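Local coordinates for protein GCN5-related N-acetyltransferase:Aminotransferase, class-II (Rhodopseudomonas palustris, PDB 2FIW) that binds acetyl coenzyme A and probably transfers its acetyl group to an amine, as a GCN5-related N-acetyltransferase whose acceptor substrate is not established, at residues D36-A48 / V144-M156. Residues are numbered along the deposited sequence; the frame is centred on the assembly and turned at random.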
loop_
_atom_site.group_PDB
_atom_site.type_symbol
_atom_site.label_atom_id
_atom_site.label_comp_id
_atom_site.label_asym_id
_atom_site.label_seq_id
_atom_site.Cartn_x
_atom_site.Cartn_y
_atom_site.Cartn_z
ATOM N N ASP A 36 11.654 9.131 -7.102
ATOM C CA ASP A 36 12.507 8.131 -6.485
ATOM C C ASP A 36 12.770 6.909 -7.361
ATOM O O ASP A 36 13.638 6.098 -7.042
ATOM C CB ASP A 36 11.979 7.734 -5.111
ATOM C CG ASP A 36 11.733 8.929 -4.226
ATOM O OD1 ASP A 36 12.661 9.353 -3.512
ATOM O OD2 ASP A 36 10.603 9.468 -4.270
ATOM N N TYR A 37 12.030 6.788 -8.455
ATOM C CA TYR A 37 12.160 5.626 -9.323
ATOM C C TYR A 37 12.151 6.051 -10.771
ATOM O O TYR A 37 11.307 6.852 -11.171
ATOM C CB TYR A 37 11.060 4.563 -9.038
ATOM C CG TYR A 37 11.147 4.022 -7.637
ATOM C CD1 TYR A 37 10.416 4.600 -6.589
ATOM C CD2 TYR A 37 12.024 2.982 -7.331
ATOM C CE1 TYR A 37 10.537 4.122 -5.275
ATOM C CE2 TYR A 37 12.155 2.508 -6.027
ATOM C CZ TYR A 37 11.406 3.068 -5.011
ATOM O OH TYR A 37 11.551 2.575 -3.736
ATOM N N SER A 38 13.087 5.516 -11.556
ATOM C CA SER A 38 13.137 5.829 -12.983
ATOM C C SER A 38 12.070 5.063 -13.767
ATOM O O SER A 38 11.551 4.065 -13.299
ATOM C CB SER A 38 14.556 5.663 -13.566
ATOM O OG SER A 38 15.056 4.333 -13.487
ATOM N N GLU A 39 11.761 5.599 -14.944
ATOM C CA GLU A 39 10.831 5.056 -15.930
ATOM C C GLU A 39 10.711 3.514 -15.994
ATOM O O GLU A 39 9.602 2.960 -15.994
ATOM C CB GLU A 39 11.199 5.638 -17.307
ATOM C CG GLU A 39 12.724 5.650 -17.635
ATOM C CD GLU A 39 13.480 6.967 -17.298
ATOM O OE1 GLU A 39 13.210 7.633 -16.261
ATOM O OE2 GLU A 39 14.392 7.308 -18.086
ATOM N N GLU A 40 11.853 2.840 -16.040
ATOM C CA GLU A 40 11.931 1.395 -16.179
ATOM C C GLU A 40 11.624 0.651 -14.877
ATOM O O GLU A 40 11.046 -0.436 -14.897
ATOM C CB GLU A 40 13.317 0.997 -16.673
ATOM C CG GLU A 40 13.535 1.124 -18.162
ATOM C CD GLU A 40 14.775 0.345 -18.622
ATOM O OE1 GLU A 40 14.923 -0.834 -18.223
ATOM O OE2 GLU A 40 15.598 0.912 -19.378
ATOM N N GLN A 41 12.060 1.229 -13.760
ATOM C CA GLN A 41 11.730 0.728 -12.435
ATOM C C GLN A 41 10.214 0.750 -12.209
ATOM O O GLN A 41 9.624 -0.252 -11.787
ATOM C CB GLN A 41 12.432 1.553 -11.370
ATOM C CG GLN A 41 13.936 1.339 -11.329
ATOM C CD GLN A 41 14.597 2.188 -10.287
ATOM O OE1 GLN A 41 14.471 3.413 -10.290
ATOM N NE2 GLN A 41 15.305 1.543 -9.372
ATOM N N GLN A 42 9.588 1.885 -12.526
ATOM C CA GLN A 42 8.130 2.048 -12.418
ATOM C C GLN A 42 7.365 1.049 -13.278
ATOM O O GLN A 42 6.310 0.568 -12.871
ATOM C CB GLN A 42 7.715 3.470 -12.804
ATOM C CG GLN A 42 8.279 4.571 -11.921
ATOM C CD GLN A 42 7.970 5.953 -12.469
ATOM O OE1 GLN A 42 8.094 6.199 -13.668
ATOM N NE2 GLN A 42 7.568 6.861 -11.595
ATOM N N GLU A 43 7.905 0.739 -14.453
ATOM C CA GLU A 43 7.272 -0.191 -15.384
ATOM C C GLU A 43 7.309 -1.629 -14.876
ATOM O O GLU A 43 6.336 -2.361 -15.031
ATOM C CB GLU A 43 7.909 -0.091 -16.784
ATOM C CG GLU A 43 7.501 1.165 -17.566
ATOM C CD GLU A 43 8.455 1.540 -18.713
ATOM O OE1 GLU A 43 9.412 0.781 -19.016
ATOM O OE2 GLU A 43 8.234 2.616 -19.312
ATOM N N ALA A 44 8.431 -2.026 -14.280
ATOM C CA ALA A 44 8.577 -3.358 -13.696
ATOM C C ALA A 44 7.701 -3.532 -12.454
ATOM O O ALA A 44 7.029 -4.539 -12.304
ATOM C CB ALA A 44 10.020 -3.630 -13.357
ATOM N N TRP A 45 7.736 -2.538 -11.573
ATOM C CA TRP A 45 6.875 -2.480 -10.392
ATOM C C TRP A 45 5.391 -2.639 -10.793
ATOM O O TRP A 45 4.738 -3.555 -10.311
ATOM C CB TRP A 45 7.116 -1.160 -9.666
ATOM C CG TRP A 45 6.467 -0.990 -8.339
ATOM C CD1 TRP A 45 5.561 -1.835 -7.718
ATOM C CD2 TRP A 45 6.628 0.128 -7.474
ATOM N NE1 TRP A 45 5.173 -1.303 -6.508
ATOM C CE2 TRP A 45 5.810 -0.096 -6.335
ATOM C CE3 TRP A 45 7.396 1.298 -7.538
ATOM C CZ2 TRP A 45 5.738 0.822 -5.269
ATOM C CZ3 TRP A 45 7.321 2.207 -6.480
ATOM C CH2 TRP A 45 6.493 1.963 -5.365
ATOM N N ALA A 46 4.886 -1.765 -11.676
ATOM C CA ALA A 46 3.501 -1.829 -12.155
ATOM C C ALA A 46 3.145 -3.112 -12.895
ATOM O O ALA A 46 1.986 -3.522 -12.910
ATOM C CB ALA A 46 3.197 -0.656 -13.050
ATOM N N SER A 47 4.133 -3.738 -13.525
ATOM C CA SER A 47 3.869 -4.871 -14.390
ATOM C C SER A 47 3.347 -6.037 -13.566
ATOM O O SER A 47 2.942 -7.044 -14.128
ATOM C CB SER A 47 5.125 -5.279 -15.204
ATOM O OG SER A 47 5.987 -6.140 -14.448
ATOM N N ALA A 48 3.358 -5.908 -12.239
ATOM C CA ALA A 48 2.839 -6.973 -11.382
ATOM C C ALA A 48 1.328 -7.186 -11.570
ATOM O O ALA A 48 0.817 -8.297 -11.385
ATOM C CB ALA A 48 3.184 -6.715 -9.929
ATOM N N VAL A 144 15.011 -4.936 -4.055
ATOM C CA VAL A 144 14.144 -6.028 -4.477
ATOM C C VAL A 144 14.272 -6.183 -5.998
ATOM O O VAL A 144 14.368 -5.195 -6.732
ATOM C CB VAL A 144 12.644 -5.802 -4.006
ATOM C CG1 VAL A 144 12.042 -4.557 -4.644
ATOM C CG2 VAL A 144 11.781 -7.022 -4.285
ATOM N N SER A 145 14.297 -7.430 -6.455
ATOM C CA SER A 145 14.317 -7.723 -7.878
ATOM C C SER A 145 12.881 -7.988 -8.331
ATOM O O SER A 145 12.241 -8.909 -7.841
ATOM C CB SER A 145 15.231 -8.920 -8.169
ATOM O OG SER A 145 15.267 -9.205 -9.560
ATOM N N ILE A 146 12.376 -7.147 -9.233
ATOM C CA ILE A 146 11.016 -7.252 -9.744
ATOM C C ILE A 146 11.104 -7.196 -11.248
ATOM O O ILE A 146 11.599 -6.211 -11.796
ATOM C CB ILE A 146 10.089 -6.067 -9.316
ATOM C CG1 ILE A 146 9.970 -5.950 -7.802
ATOM C CG2 ILE A 146 8.680 -6.227 -9.941
ATOM C CD1 ILE A 146 9.219 -4.689 -7.335
ATOM N N ASN A 147 10.611 -8.239 -11.915
ATOM C CA ASN A 147 10.561 -8.276 -13.376
ATOM C C ASN A 147 11.858 -7.815 -14.043
ATOM O O ASN A 147 11.844 -7.029 -15.005
ATOM C CB ASN A 147 9.377 -7.456 -13.891
ATOM C CG ASN A 147 8.855 -7.977 -15.201
ATOM O OD1 ASN A 147 9.096 -9.135 -15.551
ATOM N ND2 ASN A 147 8.139 -7.136 -15.941
ATOM N N GLY A 148 12.980 -8.288 -13.504
ATOM C CA GLY A 148 14.297 -7.993 -14.055
ATOM C C GLY A 148 14.859 -6.615 -13.741
ATOM O O GLY A 148 15.882 -6.226 -14.302
ATOM N N GLU A 149 14.190 -5.872 -12.862
ATOM C CA GLU A 149 14.686 -4.576 -12.404
ATOM C C GLU A 149 15.038 -4.645 -10.934
ATOM O O GLU A 149 14.456 -5.443 -10.210
ATOM C CB GLU A 149 13.636 -3.482 -12.612
ATOM C CG GLU A 149 13.448 -3.073 -14.054
ATOM C CD GLU A 149 14.435 -2.009 -14.477
ATOM O OE1 GLU A 149 14.984 -2.138 -15.573
ATOM O OE2 GLU A 149 14.672 -1.048 -13.713
ATOM N N TRP A 150 15.978 -3.805 -10.505
ATOM C CA TRP A 150 16.267 -3.628 -9.098
ATOM C C TRP A 150 15.664 -2.301 -8.590
ATOM O O TRP A 150 15.787 -1.249 -9.241
ATOM C CB TRP A 150 17.776 -3.689 -8.819
ATOM C CG TRP A 150 18.437 -5.071 -9.028
ATOM C CD1 TRP A 150 17.812 -6.276 -9.276
ATOM C CD2 TRP A 150 19.842 -5.364 -8.963
ATOM N NE1 TRP A 150 18.748 -7.288 -9.391
ATOM C CE2 TRP A 150 19.998 -6.756 -9.201
ATOM C CE3 TRP A 150 20.987 -4.583 -8.749
ATOM C CZ2 TRP A 150 21.259 -7.380 -9.221
ATOM C CZ3 TRP A 150 22.239 -5.212 -8.770
ATOM C CH2 TRP A 150 22.358 -6.596 -9.002
ATOM N N LEU A 151 15.012 -2.367 -7.428
ATOM C CA LEU A 151 14.336 -1.222 -6.836
ATOM C C LEU A 151 14.694 -1.201 -5.371
ATOM O O LEU A 151 14.636 -2.241 -4.709
ATOM C CB LEU A 151 12.813 -1.342 -6.998
ATOM C CG LEU A 151 12.107 -0.862 -8.260
ATOM C CD1 LEU A 151 12.200 -1.856 -9.410
ATOM C CD2 LEU A 151 10.655 -0.623 -7.958
ATOM N N ALA A 152 15.079 -0.034 -4.861
ATOM C CA ALA A 152 15.391 0.111 -3.440
ATOM C C ALA A 152 14.103 0.224 -2.624
ATOM O O ALA A 152 13.070 0.672 -3.137
ATOM C CB ALA A 152 16.267 1.313 -3.200
ATOM N N ASN A 153 14.172 -0.224 -1.370
ATOM C CA ASN A 153 13.173 0.090 -0.360
ATOM C C ASN A 153 13.786 -0.049 1.013
ATOM O O ASN A 153 14.960 -0.365 1.131
ATOM C CB ASN A 153 11.866 -0.726 -0.509
ATOM C CG ASN A 153 12.062 -2.216 -0.315
ATOM O OD1 ASN A 153 12.714 -2.662 0.628
ATOM N ND2 ASN A 153 11.470 -2.993 -1.208
ATOM N N THR A 154 13.002 0.225 2.046
ATOM C CA THR A 154 13.483 0.175 3.411
ATOM C C THR A 154 12.482 -0.595 4.260
ATOM O O THR A 154 11.271 -0.305 4.248
ATOM C CB THR A 154 13.667 1.598 3.995
ATOM O OG1 THR A 154 14.297 2.432 3.025
ATOM C CG2 THR A 154 14.536 1.586 5.241
ATOM N N THR A 155 13.001 -1.575 4.991
ATOM C CA THR A 155 12.240 -2.271 6.019
ATOM C C THR A 155 12.117 -1.325 7.204
ATOM O O THR A 155 13.100 -0.767 7.662
ATOM C CB THR A 155 12.929 -3.587 6.435
ATOM O OG1 THR A 155 13.164 -4.380 5.269
ATOM C CG2 THR A 155 12.066 -4.373 7.414
HETATM N N MSE A 156 10.885 -1.116 7.648
HETATM C CA MSE A 156 10.569 -0.193 8.729
HETATM C C MSE A 156 9.572 -0.906 9.619
HETATM O O MSE A 156 8.647 -1.549 9.123
HETATM C CB MSE A 156 9.940 1.099 8.191
HETATM C CG MSE A 156 10.678 1.723 7.017
HETATM SE SE MSE A 156 10.015 3.455 6.561
HETATM C CE MSE A 156 10.966 3.712 4.994
HETATM O O HOH W 1 15.695 1.983 -6.871
#
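Q41 and Y37 each reach from the helical segment 36-48 to a backbone carbonyl of strand 149-156. The extended Q41 chain sends NE2 to W150 O, 2.8 Å away; the bond is nearly straight (169°) and lies in both the amide plane and the carbonyl plane. A water accepts from the same NE2 and from A152 N, while Q41 OE1 takes the N-H of S38 on a lone pair, so both ends of the amide are used and its rotation is fixed. Glutamine suits this place because it donates and accepts at once. Y37 OH donates to A152 O (2.5 Å) from somewhat out of the carbonyl plane and takes the N-H of D125; a phenol can do both.

Between these polar grips lies L151. Its CG stands anti to its own carbonyl carbon (chi1 -86°), and the branch parts the work: CD1 rests 3.9 Å from Q41 CB, and CD2 3.8 Å from W45 CE3 and close to Y37 CD2. W45 CZ3 in turn covers one face of the Y37 ring. Small A44 lets the helix come close to the hairpin turn, its CB 3.5 Å from E149 CG, while I146 CG2 lies against A44 O.

E149 bends at chi2 (-86°), bringing OE1 to 3.0 Å from E40 OE1; two carboxylates this near would tend to favour protonation of one.

Helix 39-46 thus crosses the 137-146/149-159 hairpin, with its type I' turn, at the edge of the GNAT sheet, and W45, whose NE1 is hydrogen-bonded to Y89 OH, lines the acetyl coenzyme A pocket.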